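Local coordinates for foldase protein PrsA 2 (Bacillus anthracis, PDB 6VJ4), which catalyses cis-trans isomerisation of peptidyl-prolyl bonds and assists the folding of secreted proteins outside the cell, including protective antigen, at residues A[112-117]-A[154-159]; A[125-130]-A[178-183]. All blocks are in the same frame, centred on the assembly; numbering follows the deposited sequence.

Overall arrangement
Both contacts belong to the parvulin-type isomerase domain, their centres about 13 Å apart. Interaction 1 lies in the antiparallel sheet itself, pairing strand 110-117 with the edge strand 155-159, and carries H114, whose ring meets H191 on the face that probably forms the active site, as in other parvulins. Interaction 2 packs helix 120-131 against the loop 178-183 on the face of I115 and V117. The two join through I126 of the helix: its CD1 lies 3.6 Å from V117 CG1 and 3.8 Å from I115 CG2. Strand 189-198 serves both as well, since H191 meets H114 while the next residue, I192, supports L130 and I180.

Interaction 1: residues A[112-117]-A[154-159]; sequences ASHILV and GDLGYF
The carbonyl oxygen of G154 is gripped twice by strand 110-117: H114 N donates to it at 2.9 Å, from above the carbonyl plane, and the CA-H of S113 approaches to 3.1 Å from CA to that oxygen. Glycine suits this turn into the edge strand, because phi is positive (89°) and any side chain would run into H114 O. Two residues on, L156 N donates to A112 O (2.9 Å), framing the antiparallel, non-hydrogen-bonded pair S113-D155. On that pair's face a water donates to both S113 OG and D155 OD1. The same carboxylate oxygen takes G157 N in an Asx turn, from well above the carboxylate plane, which ties the aspartate to its own strand.

On the other face H114 has CG set between backbone N and carbonyl carbon (chi1 76°), which places the ring beside L156. L156 CD2 lies 3.8 Å from H114 CD2 and as close to H114 NE2, the side chains crossing at about a right angle. H114 ND1 is hydrogen-bonded to H191 ND1 and NE2 to D146 OD2; the two histidines are consistent with the paired histidines of parvulin active sites. Hydrogen bonds at both ring nitrogens, with L156 alongside, would fix the ring's rotation.

Interaction 2: residues A[125-130]-A[178-183]; sequences EIKKKL and GQISDP
K127 lays the methylene part of its chain over I180, CD resting 4.0 Å from I180 CG2, where helix 120-131 of the parvulin fold meets the loop leading into strand 184-186. A lysine suits this margin of the interface because its long stem can cover an apolar neighbour while its ammonium stays with polar partners. The stem leaves the helix with CG anti to the backbone N (chi1 -179°) and then bends at chi2 and chi4, which carries CE across the loop backbone, 3.2 Å from S181 O. That carbonyl is buried here and has no hydrogen-bond partner in the model. At the tip, NZ donates to a water that in turn donates to I180 O, so the ammonium reaches the loop backbone through one water. Its main charged partner is D131, one helical turn on; D182 OD1, at 3.8 Å from NZ, adds a long salt bridge, and this second carboxylate would further stabilise the positive charge.

Deeper in, L130 and I180 cross at about a right angle, L130 CB lying 4.1 Å from I180 CD1. Branched aliphatic residues fit this side, since both also rest on I192 of the central sheet and L130 meets F136 and L139 of helix 136-143. S181, whose CB turns away from the helix, ties the loop to itself and to strand 189-198: its OG donates to D182 O at 2.7 Å and is also hydrogen-bonded to I193 N.

Interaction 1: residues A[112-117]-A[154-159]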
ATOM      1  N   ALA A 112       6.436  44.510   5.055  1.00 18.97           N
ATOM      2  CA  ALA A 112       5.013  44.820   5.253  1.00 18.96           C
ATOM      3  C   ALA A 112       4.685  44.801   6.735  1.00 19.26           C
ATOM      4  O   ALA A 112       5.415  44.175   7.540  1.00 21.29           O
ATOM      5  CB  ALA A 112       4.141  43.802   4.552  1.00 19.36           C
ATOM      6  N   SER A 113       3.590  45.454   7.045  1.00 19.19           N
ATOM      7  CA  SER A 113       2.996  45.337   8.399  1.00 19.29           C
ATOM      8  C   SER A 113       1.644  44.661   8.241  1.00 18.32           C
ATOM      9  O   SER A 113       1.044  44.739   7.153  1.00 19.66           O
ATOM     10  CB  SER A 113       2.834  46.663   9.096  1.00 20.14           C
ATOM     11  OG  SER A 113       4.097  47.292   9.250  1.00 21.76           O
ATOM     12  N   HIS A 114       1.132  44.051   9.308  1.00 18.96           N
ATOM     13  CA  HIS A 114      -0.230  43.497   9.185  1.00 18.32           C
ATOM     14  C   HIS A 114      -0.904  43.494  10.554  1.00 18.49           C
ATOM     15  O   HIS A 114      -0.200  43.618  11.609  1.00 19.69           O
ATOM     16  CB  HIS A 114      -0.268  42.084   8.586  1.00 19.42           C
ATOM     17  CG  HIS A 114       0.127  40.969   9.491  1.00 20.32           C
ATOM     18  ND1 HIS A 114      -0.541  39.748   9.481  1.00 22.89           N
ATOM     19  CD2 HIS A 114       1.106  40.851  10.423  1.00 21.34           C
ATOM     20  CE1 HIS A 114       0.026  38.932  10.366  1.00 23.06           C
ATOM     21  NE2 HIS A 114       1.024  39.590  10.982  1.00 22.92           N
ATOM     22  N   ILE A 115      -2.221  43.428  10.484  1.00 18.66           N
ATOM     23  CA  ILE A 115      -3.089  43.203  11.665  1.00 19.61           C
ATOM     24  C   ILE A 115      -3.855  41.917  11.379  1.00 20.25           C
ATOM     25  O   ILE A 115      -4.503  41.862  10.316  1.00 21.45           O
ATOM     26  CB  ILE A 115      -4.016  44.399  11.871  1.00 19.74           C
ATOM     27  CG1 ILE A 115      -3.183  45.665  12.084  1.00 19.97           C
ATOM     28  CG2 ILE A 115      -5.010  44.124  12.991  1.00 21.62           C
ATOM     29  CD1 ILE A 115      -3.966  46.916  12.069  1.00 22.07           C
ATOM     30  N   LEU A 116      -3.737  40.941  12.275  1.00 20.17           N
ATOM     31  CA  LEU A 116      -4.437  39.644  12.135  1.00 21.30           C
ATOM     32  C   LEU A 116      -5.610  39.566  13.113  1.00 22.94           C
ATOM     33  O   LEU A 116      -5.402  39.779  14.320  1.00 22.46           O
ATOM     34  CB  LEU A 116      -3.446  38.515  12.395  1.00 22.54           C
ATOM     35  CG  LEU A 116      -4.051  37.117  12.419  1.00 25.97           C
ATOM     36  CD1 LEU A 116      -4.694  36.784  11.082  1.00 27.61           C
ATOM     37  CD2 LEU A 116      -2.969  36.095  12.758  1.00 28.38           C
ATOM     38  N   VAL A 117      -6.800  39.300  12.590  1.00 23.24           N
ATOM     39  CA  VAL A 117      -8.013  39.135  13.444  1.00 25.12           C
ATOM     40  C   VAL A 117      -8.760  37.875  12.997  1.00 26.82           C
ATOM     41  O   VAL A 117      -8.558  37.406  11.893  1.00 26.92           O
ATOM     42  CB  VAL A 117      -8.927  40.375  13.477  1.00 27.35           C
ATOM     43  CG1 VAL A 117      -8.239  41.571  14.126  1.00 28.95           C
ATOM     44  CG2 VAL A 117      -9.494  40.740  12.116  1.00 27.65           C
ATOM     45  N   GLY A 154       2.840  45.708  14.160  1.00 20.01           N
ATOM     46  CA  GLY A 154       2.466  44.869  13.004  1.00 20.50           C
ATOM     47  C   GLY A 154       3.594  44.693  12.003  1.00 21.54           C
ATOM     48  O   GLY A 154       3.397  43.893  11.075  1.00 20.26           O
ATOM     49  N   ASP A 155       4.759  45.315  12.235  1.00 22.19           N
ATOM     50  CA  ASP A 155       5.887  45.212  11.270  1.00 22.40           C
ATOM     51  C   ASP A 155       6.443  43.781  11.228  1.00 22.12           C
ATOM     52  O   ASP A 155       6.785  43.229  12.291  1.00 23.85           O
ATOM     53  CB  ASP A 155       6.993  46.208  11.632  1.00 25.14           C
ATOM     54  CG  ASP A 155       8.220  46.131  10.735  1.00 29.83           C
ATOM     55  OD1 ASP A 155       8.070  45.821   9.529  1.00 28.15           O
ATOM     56  OD2 ASP A 155       9.330  46.360  11.269  1.00 33.24           O
ATOM     57  N   LEU A 156       6.536  43.206  10.024  1.00 22.22           N
ATOM     58  CA  LEU A 156       7.052  41.832   9.792  1.00 22.43           C
ATOM     59  C   LEU A 156       8.508  41.915   9.351  1.00 22.42           C
ATOM     60  O   LEU A 156       9.153  40.859   9.290  1.00 23.63           O
ATOM     61  CB  LEU A 156       6.234  41.177   8.678  1.00 24.61           C
ATOM     62  CG  LEU A 156       4.789  40.856   9.045  1.00 23.42           C
ATOM     63  CD1 LEU A 156       3.957  40.598   7.799  1.00 23.43           C
ATOM     64  CD2 LEU A 156       4.730  39.667   9.982  1.00 24.03           C
ATOM     65  N   GLY A 157       8.979  43.132   9.065  1.00 23.03           N
ATOM     66  CA  GLY A 157      10.327  43.323   8.496  1.00 24.11           C
ATOM     67  C   GLY A 157      10.363  42.841   7.054  1.00 23.70           C
ATOM     68  O   GLY A 157       9.300  42.520   6.512  1.00 22.55           O
ATOM     69  N   TYR A 158      11.549  42.829   6.454  1.00 23.20           N
ATOM     70  CA  TYR A 158      11.696  42.325   5.068  1.00 23.26           C
ATOM     71  C   TYR A 158      11.644  40.798   5.046  1.00 24.06           C
ATOM     72  O   TYR A 158      12.268  40.140   5.921  1.00 26.74           O
ATOM     73  CB  TYR A 158      13.003  42.824   4.454  1.00 25.73           C
ATOM     74  CG  TYR A 158      12.892  44.221   3.907  1.00 25.16           C
ATOM     75  CD1 TYR A 158      12.359  44.432   2.648  1.00 25.80           C
ATOM     76  CD2 TYR A 158      13.274  45.326   4.653  1.00 26.31           C
ATOM     77  CE1 TYR A 158      12.200  45.707   2.134  1.00 25.51           C
ATOM     78  CE2 TYR A 158      13.146  46.608   4.142  1.00 26.72           C
ATOM     79  CZ  TYR A 158      12.615  46.793   2.875  1.00 26.36           C
ATOM     80  OH  TYR A 158      12.401  48.044   2.391  1.00 28.05           O
ATOM     81  N   PHE A 159      10.952  40.257   4.048  1.00 24.28           N
ATOM     82  CA  PHE A 159      10.864  38.791   3.859  1.00 25.54           C
ATOM     83  C   PHE A 159      10.838  38.485   2.368  1.00 27.08           C
ATOM     84  O   PHE A 159      10.461  39.339   1.552  1.00 24.82           O
ATOM     85  CB  PHE A 159       9.643  38.216   4.577  1.00 25.36           C
ATOM     86  CG  PHE A 159       8.337  38.846   4.179  1.00 24.19           C
ATOM     87  CD1 PHE A 159       7.862  39.967   4.850  1.00 26.08           C
ATOM     88  CD2 PHE A 159       7.586  38.331   3.142  1.00 25.57           C
ATOM     89  CE1 PHE A 159       6.668  40.558   4.478  1.00 25.80           C
ATOM     90  CE2 PHE A 159       6.384  38.923   2.770  1.00 26.40           C
ATOM     91  CZ  PHE A 159       5.931  40.037   3.441  1.00 26.58           C
TER
HETATM   92  O   HOH W   1       6.365  47.489   8.017  1.00 23.67           O

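Interaction 2: residues A[125-130]-A[178-183]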
ATOM      1  N   GLU A 125     -14.029  46.419  10.056  1.00 29.79           N
ATOM      2  CA  GLU A 125     -14.131  47.618  10.928  1.00 33.42           C
ATOM      3  C   GLU A 125     -12.720  48.185  11.135  1.00 31.24           C
ATOM      4  O   GLU A 125     -12.594  49.423  11.159  1.00 30.89           O
ATOM      5  CB  GLU A 125     -14.917  47.286  12.193  1.00 37.24           C
ATOM      6  CG  GLU A 125     -16.402  47.063  11.928  1.00 42.34           C
ATOM      7  CD  GLU A 125     -17.126  48.247  11.298  1.00 43.98           C
ATOM      8  OE1 GLU A 125     -17.911  48.032  10.358  1.00 48.36           O
ATOM      9  OE2 GLU A 125     -16.914  49.383  11.757  1.00 49.95           O
ATOM     10  N   ILE A 126     -11.696  47.328  11.194  1.00 30.14           N
ATOM     11  CA  ILE A 126     -10.300  47.847  11.313  1.00 30.48           C
ATOM     12  C   ILE A 126      -9.957  48.636  10.054  1.00 28.04           C
ATOM     13  O   ILE A 126      -9.389  49.723  10.187  1.00 28.31           O
ATOM     14  CB  ILE A 126      -9.305  46.711  11.611  1.00 30.60           C
ATOM     15  CG1 ILE A 126      -9.427  46.324  13.087  1.00 34.88           C
ATOM     16  CG2 ILE A 126      -7.879  47.102  11.257  1.00 30.08           C
ATOM     17  CD1 ILE A 126      -8.678  45.104  13.473  1.00 33.61           C
ATOM     18  N   LYS A 127     -10.298  48.098   8.875  1.00 26.43           N
ATOM     19  CA  LYS A 127     -10.010  48.798   7.596  1.00 28.58           C
ATOM     20  C   LYS A 127     -10.695  50.179   7.593  1.00 29.39           C
ATOM     21  O   LYS A 127     -10.048  51.166   7.206  1.00 32.04           O
ATOM     22  CB  LYS A 127     -10.505  47.945   6.417  1.00 30.05           C
ATOM     23  CG  LYS A 127     -10.262  48.537   5.037  1.00 32.96           C
ATOM     24  CD  LYS A 127      -8.812  48.876   4.775  1.00 35.86           C
ATOM     25  CE  LYS A 127      -8.470  49.063   3.308  1.00 38.79           C
ATOM     26  NZ  LYS A 127      -9.276  50.125   2.676  1.00 41.56           N
ATOM     27  N   LYS A 128     -11.947  50.228   8.015  1.00 33.60           N
ATOM     28  CA  LYS A 128     -12.711  51.506   8.067  1.00 35.97           C
ATOM     29  C   LYS A 128     -11.966  52.545   8.922  1.00 36.09           C
ATOM     30  O   LYS A 128     -11.837  53.706   8.462  1.00 39.28           O
ATOM     31  CB  LYS A 128     -14.127  51.245   8.582  1.00 42.11           C
ATOM     32  CG  LYS A 128     -15.089  50.674   7.549  1.00 43.95           C
ATOM     33  CD  LYS A 128     -16.503  50.550   8.069  1.00 48.49           C
ATOM     34  CE  LYS A 128     -17.482  50.042   7.030  1.00 52.76           C
ATOM     35  NZ  LYS A 128     -17.122  48.684   6.557  1.00 56.00           N
ATOM     36  N   LYS A 129     -11.401  52.122  10.055  1.00 32.51           N
ATOM     37  CA  LYS A 129     -10.680  53.047  10.977  1.00 32.59           C
ATOM     38  C   LYS A 129      -9.385  53.523  10.319  1.00 30.39           C
ATOM     39  O   LYS A 129      -9.100  54.740  10.341  1.00 29.45           O
ATOM     40  CB  LYS A 129     -10.409  52.362  12.317  1.00 32.62           C
ATOM     41  CG  LYS A 129     -11.609  52.234  13.248  1.00 40.26           C
ATOM     42  CD  LYS A 129     -11.300  51.422  14.471  1.00 41.98           C
ATOM     43  CE  LYS A 129     -12.487  51.229  15.391  1.00 48.53           C
ATOM     44  NZ  LYS A 129     -12.130  50.327  16.512  1.00 48.84           N
ATOM     45  N   LEU A 130      -8.619  52.602   9.741  1.00 28.09           N
ATOM     46  CA  LEU A 130      -7.362  53.002   9.065  1.00 27.66           C
ATOM     47  C   LEU A 130      -7.658  53.973   7.906  1.00 29.58           C
ATOM     48  O   LEU A 130      -6.850  54.880   7.690  1.00 30.09           O
ATOM     49  CB  LEU A 130      -6.664  51.751   8.546  1.00 27.30           C
ATOM     50  CG  LEU A 130      -6.196  50.787   9.629  1.00 25.28           C
ATOM     51  CD1 LEU A 130      -5.820  49.438   9.030  1.00 25.46           C
ATOM     52  CD2 LEU A 130      -5.044  51.383  10.405  1.00 28.12           C
ATOM     53  N   GLY A 178       2.732  51.859   0.865  1.00 29.84           N
ATOM     54  CA  GLY A 178       1.825  52.674   1.693  1.00 30.28           C
ATOM     55  C   GLY A 178       0.377  52.251   1.587  1.00 28.17           C
ATOM     56  O   GLY A 178      -0.447  52.765   2.387  1.00 29.49           O
ATOM     57  N   GLN A 179       0.054  51.352   0.658  1.00 25.99           N
ATOM     58  CA  GLN A 179      -1.358  50.960   0.453  1.00 25.94           C
ATOM     59  C   GLN A 179      -1.763  49.905   1.487  1.00 23.46           C
ATOM     60  O   GLN A 179      -0.903  49.082   1.874  1.00 23.52           O
ATOM     61  CB  GLN A 179      -1.551  50.439  -0.970  1.00 28.97           C
ATOM     62  CG  GLN A 179      -2.981  50.060  -1.292  1.00 30.72           C
ATOM     63  CD  GLN A 179      -3.143  49.540  -2.707  1.00 36.78           C
ATOM     64  OE1 GLN A 179      -2.177  49.388  -3.466  1.00 29.16           O
ATOM     65  NE2 GLN A 179      -4.394  49.277  -3.064  1.00 41.14           N
ATOM     66  N   ILE A 180      -3.008  49.996   1.932  1.00 24.50           N
ATOM     67  CA  ILE A 180      -3.578  49.035   2.913  1.00 24.35           C
ATOM     68  C   ILE A 180      -4.572  48.130   2.186  1.00 24.91           C
ATOM     69  O   ILE A 180      -5.429  48.642   1.425  1.00 29.66           O
ATOM     70  CB  ILE A 180      -4.186  49.808   4.085  1.00 27.04           C
ATOM     71  CG1 ILE A 180      -3.131  50.698   4.759  1.00 30.82           C
ATOM     72  CG2 ILE A 180      -4.830  48.851   5.083  1.00 31.12           C
ATOM     73  CD1 ILE A 180      -3.701  51.679   5.767  1.00 37.05           C
ATOM     74  N   SER A 181      -4.486  46.836   2.443  1.00 22.83           N
ATOM     75  CA  SER A 181      -5.383  45.859   1.799  1.00 23.38           C
ATOM     76  C   SER A 181      -6.761  45.846   2.449  1.00 26.35           C
ATOM     77  O   SER A 181      -6.900  46.295   3.602  1.00 25.49           O
ATOM     78  CB  SER A 181      -4.832  44.481   1.897  1.00 25.29           C
ATOM     79  OG  SER A 181      -4.960  43.979   3.227  1.00 23.97           O
ATOM     80  N   ASP A 182      -7.723  45.320   1.692  1.00 27.64           N
ATOM     81  CA  ASP A 182      -9.006  44.903   2.304  1.00 29.30           C
ATOM     82  C   ASP A 182      -8.676  43.621   3.063  1.00 28.54           C
ATOM     83  O   ASP A 182      -7.542  43.119   2.975  1.00 27.09           O
ATOM     84  CB  ASP A 182     -10.070  44.734   1.222  1.00 33.42           C
ATOM     85  CG  ASP A 182     -10.682  46.067   0.857  1.00 36.87           C
ATOM     86  OD1 ASP A 182     -11.025  46.828   1.799  1.00 37.99           O
ATOM     87  OD2 ASP A 182     -10.764  46.347  -0.330  1.00 44.23           O
ATOM     88  N   PRO A 183      -9.609  43.055   3.846  1.00 28.95           N
ATOM     89  CA  PRO A 183      -9.343  41.828   4.589  1.00 27.20           C
ATOM     90  C   PRO A 183      -8.936  40.692   3.658  1.00 26.97           C
ATOM     91  O   PRO A 183      -9.578  40.490   2.620  1.00 27.89           O
ATOM     92  CB  PRO A 183     -10.680  41.520   5.280  1.00 30.65           C
ATOM     93  CG  PRO A 183     -11.313  42.900   5.406  1.00 31.17           C
ATOM     94  CD  PRO A 183     -10.971  43.568   4.093  1.00 31.02           C
TER
HETATM   95  O   HOH W   2      -7.454  50.725   0.548  0.50 42.46           O